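Local coordinates for protein endopolygalacturonase (Chondrostereum purpureum, PDB 1K5C) that probably hydrolyses the alpha-1,4 links between galacturonate units of polygalacturonan, as an endo-acting enzyme of glycoside hydrolase family 28, at residues I184-S198 against V212-R226. Numbering follows the deposited sequence.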
loop_
_atom_site.group_PDB
_atom_site.type_symbol
_atom_site.label_atom_id
_atom_site.label_comp_id
_atom_site.label_asym_id
_atom_site.label_seq_id
_atom_site.Cartn_x
_atom_site.Cartn_y
_atom_site.Cartn_z
ATOM N N ILE A 184 0.287 -8.833 -8.984
ATOM C CA ILE A 184 -0.243 -7.652 -8.307
ATOM C C ILE A 184 -0.057 -6.440 -9.229
ATOM O O ILE A 184 1.051 -6.185 -9.685
ATOM C CB ILE A 184 0.443 -7.436 -6.930
ATOM C CG1 ILE A 184 0.212 -8.659 -6.026
ATOM C CG2 ILE A 184 -0.075 -6.138 -6.278
ATOM C CD1 ILE A 184 1.239 -8.807 -4.961
ATOM N N ARG A 185 -1.167 -5.736 -9.451
ATOM C CA ARG A 185 -1.194 -4.603 -10.368
ATOM C C ARG A 185 -1.662 -3.361 -9.595
ATOM O O ARG A 185 -2.691 -3.418 -8.928
ATOM C CB ARG A 185 -2.116 -4.889 -11.541
ATOM C CG ARG A 185 -2.136 -3.769 -12.576
ATOM C CD ARG A 185 -3.101 -4.186 -13.699
ATOM N NE ARG A 185 -2.251 -4.672 -14.643
ATOM C CZ ARG A 185 -1.675 -4.287 -15.776
ATOM N NH1 ARG A 185 -1.754 -3.183 -16.444
ATOM N NH2 ARG A 185 -0.949 -5.327 -16.079
ATOM N N PHE A 186 -0.885 -2.281 -9.680
ATOM C CA PHE A 186 -1.187 -1.007 -9.012
ATOM C C PHE A 186 -1.225 0.027 -10.171
ATOM O O PHE A 186 -0.144 0.385 -10.680
ATOM C CB PHE A 186 -0.144 -0.699 -7.972
ATOM C CG PHE A 186 -0.416 0.533 -7.114
ATOM C CD1 PHE A 186 -1.389 0.455 -6.114
ATOM C CD2 PHE A 186 0.296 1.710 -7.286
ATOM C CE1 PHE A 186 -1.626 1.584 -5.298
ATOM C CE2 PHE A 186 0.058 2.823 -6.476
ATOM C CZ PHE A 186 -0.894 2.750 -5.477
ATOM N N GLU A 187 -2.421 0.418 -10.611
ATOM C CA GLU A 187 -2.552 1.175 -11.846
ATOM C C GLU A 187 -3.451 2.413 -11.669
ATOM O O GLU A 187 -4.548 2.356 -11.115
ATOM C CB GLU A 187 -3.129 0.282 -12.969
ATOM C CG GLU A 187 -3.227 1.003 -14.305
ATOM C CD GLU A 187 -3.392 0.078 -15.496
ATOM O OE1 GLU A 187 -3.844 -1.063 -15.346
ATOM O OE2 GLU A 187 -3.090 0.550 -16.627
ATOM N N ASN A 188 -2.967 3.541 -12.218
ATOM C CA ASN A 188 -3.782 4.774 -12.316
ATOM C C ASN A 188 -4.234 5.255 -10.949
ATOM O O ASN A 188 -5.368 5.750 -10.792
ATOM C CB ASN A 188 -4.962 4.579 -13.273
ATOM C CG ASN A 188 -4.536 4.350 -14.709
ATOM O OD1 ASN A 188 -3.361 4.529 -15.080
ATOM N ND2 ASN A 188 -5.436 3.897 -15.550
ATOM N N ASN A 189 -3.325 5.197 -9.970
ATOM C CA ASN A 189 -3.572 5.721 -8.632
ATOM C C ASN A 189 -2.839 7.062 -8.424
ATOM O O ASN A 189 -1.903 7.356 -9.166
ATOM C CB ASN A 189 -3.092 4.696 -7.569
ATOM C CG ASN A 189 -3.776 3.385 -7.779
ATOM O OD1 ASN A 189 -4.958 3.202 -7.526
ATOM N ND2 ASN A 189 -3.010 2.402 -8.249
ATOM N N GLN A 190 -3.279 7.800 -7.415
ATOM C CA GLN A 190 -2.655 9.081 -7.048
ATOM C C GLN A 190 -2.205 9.003 -5.585
ATOM O O GLN A 190 -3.040 8.708 -4.704
ATOM C CB GLN A 190 -3.662 10.205 -7.200
ATOM C CG GLN A 190 -4.011 10.439 -8.685
ATOM C CD GLN A 190 -5.189 11.370 -8.676
ATOM O OE1 GLN A 190 -5.126 12.521 -8.247
ATOM N NE2 GLN A 190 -6.265 10.819 -9.186
ATOM N N CYS A 191 -0.934 9.256 -5.340
ATOM C CA CYS A 191 -0.308 9.182 -4.035
ATOM C C CYS A 191 0.279 10.514 -3.656
ATOM O O CYS A 191 1.048 11.059 -4.462
ATOM C CB CYS A 191 0.847 8.139 -4.098
ATOM S SG CYS A 191 0.403 6.475 -4.583
ATOM N N SER A 192 -0.009 11.030 -2.458
ATOM C CA SER A 192 0.625 12.282 -2.032
ATOM C C SER A 192 0.887 12.236 -0.531
ATOM O O SER A 192 0.174 11.579 0.241
ATOM C CB SER A 192 -0.226 13.499 -2.390
ATOM O OG SER A 192 -1.477 13.433 -1.755
ATOM N N GLY A 193 1.918 12.984 -0.101
ATOM C CA GLY A 193 2.258 13.195 1.293
ATOM C C GLY A 193 3.102 12.118 1.927
ATOM O O GLY A 193 3.795 12.389 2.946
ATOM N N GLY A 194 3.030 10.915 1.422
ATOM C CA GLY A 194 3.627 9.736 2.068
ATOM C C GLY A 194 4.984 9.392 1.523
ATOM O O GLY A 194 5.827 10.276 1.272
ATOM N N HIS A 195 5.239 8.073 1.464
ATOM C CA HIS A 195 6.544 7.519 1.130
ATOM C C HIS A 195 6.586 6.842 -0.241
ATOM O O HIS A 195 7.556 6.128 -0.531
ATOM C CB HIS A 195 7.022 6.549 2.221
ATOM C CG HIS A 195 7.242 7.246 3.547
ATOM N ND1 HIS A 195 7.717 6.478 4.631
ATOM C CD2 HIS A 195 7.091 8.512 3.961
ATOM C CE1 HIS A 195 7.830 7.321 5.656
ATOM N NE2 HIS A 195 7.474 8.545 5.291
ATOM N N GLY A 196 5.581 7.116 -1.093
ATOM C CA GLY A 196 5.679 6.591 -2.445
ATOM C C GLY A 196 5.189 5.153 -2.544
ATOM O O GLY A 196 4.458 4.624 -1.709
ATOM N N ILE A 197 5.560 4.535 -3.670
ATOM C CA ILE A 197 5.053 3.214 -4.049
ATOM C C ILE A 197 6.105 2.190 -3.715
ATOM O O ILE A 197 7.202 2.211 -4.311
ATOM C CB ILE A 197 4.732 3.186 -5.557
ATOM C CG1 ILE A 197 3.627 4.225 -5.863
ATOM C CG2 ILE A 197 4.328 1.785 -6.009
ATOM C CD1 ILE A 197 3.372 4.440 -7.351
ATOM N N SER A 198 5.805 1.274 -2.772
ATOM C CA SER A 198 6.803 0.381 -2.225
ATOM C C SER A 198 6.480 -1.083 -2.467
ATOM O O SER A 198 5.351 -1.555 -2.366
ATOM C CB SER A 198 6.940 0.606 -0.734
ATOM O OG SER A 198 7.627 1.822 -0.540
ATOM N N VAL A 212 3.076 -5.137 -11.551
ATOM C CA VAL A 212 3.007 -4.046 -12.544
ATOM C C VAL A 212 2.566 -2.783 -11.813
ATOM O O VAL A 212 1.501 -2.759 -11.181
ATOM C CB VAL A 212 2.031 -4.400 -13.687
ATOM C CG1 VAL A 212 1.840 -3.190 -14.584
ATOM C CG2 VAL A 212 2.593 -5.590 -14.489
ATOM N N ILE A 213 3.402 -1.751 -11.902
ATOM C CA ILE A 213 3.163 -0.435 -11.303
ATOM C C ILE A 213 3.022 0.534 -12.480
ATOM O O ILE A 213 4.057 0.897 -13.090
ATOM C CB ILE A 213 4.317 -0.060 -10.345
ATOM C CG1 ILE A 213 4.499 -1.037 -9.258
ATOM C CG2 ILE A 213 4.156 1.375 -9.841
ATOM C CD1 ILE A 213 3.475 -1.254 -8.315
ATOM N N LYS A 214 1.790 0.876 -12.837
ATOM C CA LYS A 214 1.558 1.523 -14.144
ATOM C C LYS A 214 0.637 2.739 -13.998
ATOM O O LYS A 214 -0.426 2.658 -13.400
ATOM C CB LYS A 214 0.927 0.546 -15.126
ATOM C CG LYS A 214 0.675 1.102 -16.522
ATOM C CD LYS A 214 0.285 0.009 -17.506
ATOM C CE LYS A 214 0.009 0.520 -18.939
ATOM N NZ LYS A 214 0.820 1.679 -19.523
ATOM N N GLY A 215 1.052 3.871 -14.628
ATOM C CA GLY A 215 0.090 4.967 -14.788
ATOM C C GLY A 215 -0.189 5.766 -13.539
ATOM O O GLY A 215 -1.172 6.522 -13.518
ATOM N N ASN A 216 0.648 5.631 -12.493
ATOM C CA ASN A 216 0.381 6.326 -11.242
ATOM C C ASN A 216 1.027 7.695 -11.201
ATOM O O ASN A 216 2.021 7.973 -11.863
ATOM C CB ASN A 216 0.952 5.461 -10.062
ATOM C CG ASN A 216 0.385 4.074 -10.094
ATOM O OD1 ASN A 216 1.162 3.096 -10.499
ATOM N ND2 ASN A 216 -0.811 3.873 -9.741
ATOM N N THR A 217 0.444 8.552 -10.346
ATOM C CA THR A 217 1.027 9.849 -10.054
ATOM C C THR A 217 1.409 9.904 -8.583
ATOM O O THR A 217 0.600 9.512 -7.708
ATOM C CB THR A 217 -0.003 10.964 -10.378
ATOM O OG1 THR A 217 -0.311 10.939 -11.764
ATOM C CG2 THR A 217 0.493 12.354 -10.072
ATOM N N VAL A 218 2.632 10.342 -8.292
ATOM C CA VAL A 218 3.123 10.482 -6.943
ATOM C C VAL A 218 3.605 11.921 -6.791
ATOM O O VAL A 218 4.424 12.375 -7.632
ATOM C CB VAL A 218 4.271 9.509 -6.649
ATOM C CG1 VAL A 218 4.809 9.702 -5.228
ATOM C CG2 VAL A 218 3.848 8.046 -6.899
ATOM N N THR A 219 3.143 12.625 -5.761
ATOM C CA THR A 219 3.587 14.003 -5.503
ATOM C C THR A 219 3.904 14.155 -4.023
ATOM O O THR A 219 3.406 13.412 -3.161
ATOM C CB THR A 219 2.495 15.004 -5.925
ATOM O OG1 THR A 219 1.279 14.695 -5.213
ATOM C CG2 THR A 219 2.251 14.992 -7.427
ATOM N N ARG A 220 4.725 15.180 -3.728
ATOM C CA ARG A 220 4.961 15.624 -2.347
ATOM C C ARG A 220 5.171 14.421 -1.394
ATOM O O ARG A 220 4.456 14.248 -0.421
ATOM C CB ARG A 220 3.821 16.544 -1.911
ATOM C CG ARG A 220 4.178 17.433 -0.734
ATOM C CD ARG A 220 3.023 18.341 -0.317
ATOM N NE ARG A 220 1.921 17.581 0.187
ATOM C CZ ARG A 220 1.816 17.130 1.456
ATOM N NH1 ARG A 220 2.730 17.367 2.416
ATOM N NH2 ARG A 220 0.779 16.435 1.777
ATOM N N SER A 221 6.177 13.628 -1.743
ATOM C CA SER A 221 6.443 12.354 -1.040
ATOM C C SER A 221 7.895 12.243 -0.736
ATOM O O SER A 221 8.763 12.873 -1.348
ATOM C CB SER A 221 5.951 11.155 -1.882
ATOM O OG SER A 221 4.513 11.181 -2.027
ATOM N N MET A 222 8.235 11.314 0.198
ATOM C CA MET A 222 9.624 11.165 0.615
ATOM C C MET A 222 10.431 10.348 -0.399
ATOM O O MET A 222 11.658 10.553 -0.521
ATOM C CB MET A 222 9.667 10.511 1.990
ATOM C CG MET A 222 10.991 10.368 2.643
ATOM S SD MET A 222 10.829 9.909 4.381
ATOM C CE MET A 222 9.605 11.045 4.779
ATOM N N TYR A 223 9.751 9.416 -1.080
ATOM C CA TYR A 223 10.387 8.582 -2.093
ATOM C C TYR A 223 9.409 8.484 -3.252
ATOM O O TYR A 223 8.204 8.632 -3.061
ATOM C CB TYR A 223 10.657 7.128 -1.611
ATOM C CG TYR A 223 11.316 7.044 -0.241
ATOM C CD1 TYR A 223 12.668 6.894 -0.070
ATOM C CD2 TYR A 223 10.552 7.083 0.908
ATOM C CE1 TYR A 223 13.226 6.814 1.231
ATOM C CE2 TYR A 223 11.072 7.024 2.179
ATOM C CZ TYR A 223 12.431 6.897 2.320
ATOM O OH TYR A 223 12.982 6.782 3.580
ATOM N N GLY A 224 9.949 8.222 -4.446
ATOM C CA GLY A 224 9.087 7.950 -5.577
ATOM C C GLY A 224 8.653 6.460 -5.609
ATOM O O GLY A 224 7.495 6.138 -5.373
ATOM N N VAL A 225 9.635 5.606 -5.915
ATOM C CA VAL A 225 9.431 4.167 -5.825
ATOM C C VAL A 225 10.543 3.580 -4.969
ATOM O O VAL A 225 11.711 4.019 -5.014
ATOM C CB VAL A 225 9.248 3.450 -7.196
ATOM C CG1 VAL A 225 8.073 4.052 -7.989
ATOM C CG2 VAL A 225 10.526 3.570 -7.977
ATOM N N ARG A 226 10.184 2.537 -4.220
ATOM C CA ARG A 226 11.127 1.816 -3.411
ATOM C C ARG A 226 10.934 0.321 -3.506
ATOM O O ARG A 226 9.804 -0.164 -3.562
ATOM C CB ARG A 226 10.979 2.086 -1.903
ATOM C CG ARG A 226 11.692 3.372 -1.500
ATOM C CD ARG A 226 11.362 3.370 0.033
ATOM N NE ARG A 226 12.307 2.890 1.041
ATOM C CZ ARG A 226 12.247 3.184 2.343
ATOM N NH1 ARG A 226 11.251 3.912 2.785
ATOM N NH2 ARG A 226 13.145 2.727 3.204
HETATM O O HOH W 1 -0.282 12.729 -6.500
HETATM O O HOH W 2 -1.455 14.639 0.754
HETATM O O HOH W 3 3.338 8.771 -1.271
HETATM O O HOH W 4 8.011 -0.126 -5.732
#
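Strand 184-187 runs parallel to strand 212-214, their axes 4.8 Å apart at 7°, and strand 190-192 pairs likewise with 217-219. Phe186 straddles Ile213: its N gives to Val212 O and its O accepts from Lys214 N (2.9 Å), the bonding of a parallel ladder. After the corner the register slips by one residue, and Ile197 pairs with Val225. Gly196 suits this bend, since a side chain there would strike the carbonyl oxygens of Tyr223 and Gly224.

Inside the coil, branched Ile197 and Val218 fill the interior, CD1 of the former reaching CG2 of the latter (3.7 Å). Asn189 places ND2 over the centre of the Phe186 ring, 3.1 Å above its plane; an amide suits this place because its OD1 accepts from Cys167 N while ND2 gives to Ile164 O, both of the preceding coil.

On the outer face the extended start of Arg185 (chi1 -177°) carries it alongside Val212, and a bend at chi3 turns the guanidinium so that Val212 CG1 lies over one face while NH1 meets Glu187 OE1 in the group's plane, a 3.2 Å salt bridge. Cut back to an alanine here, the site would probably leave the Glu187 carboxylate without this mate and Val212 without its cover. Lys214 runs alongside Glu187, but its amine pairs with Asp244.

His195, a predicted active-site residue, takes Met222 SD over its ring face, 4.1 Å from the centroid, and the edge of Tyr223 in an offset edge-to-face pair, planes at 73°. These are successive coils of a right-handed parallel beta-helix, the family 28 fold, whose galacturonate-binding cleft includes His195 and Arg226.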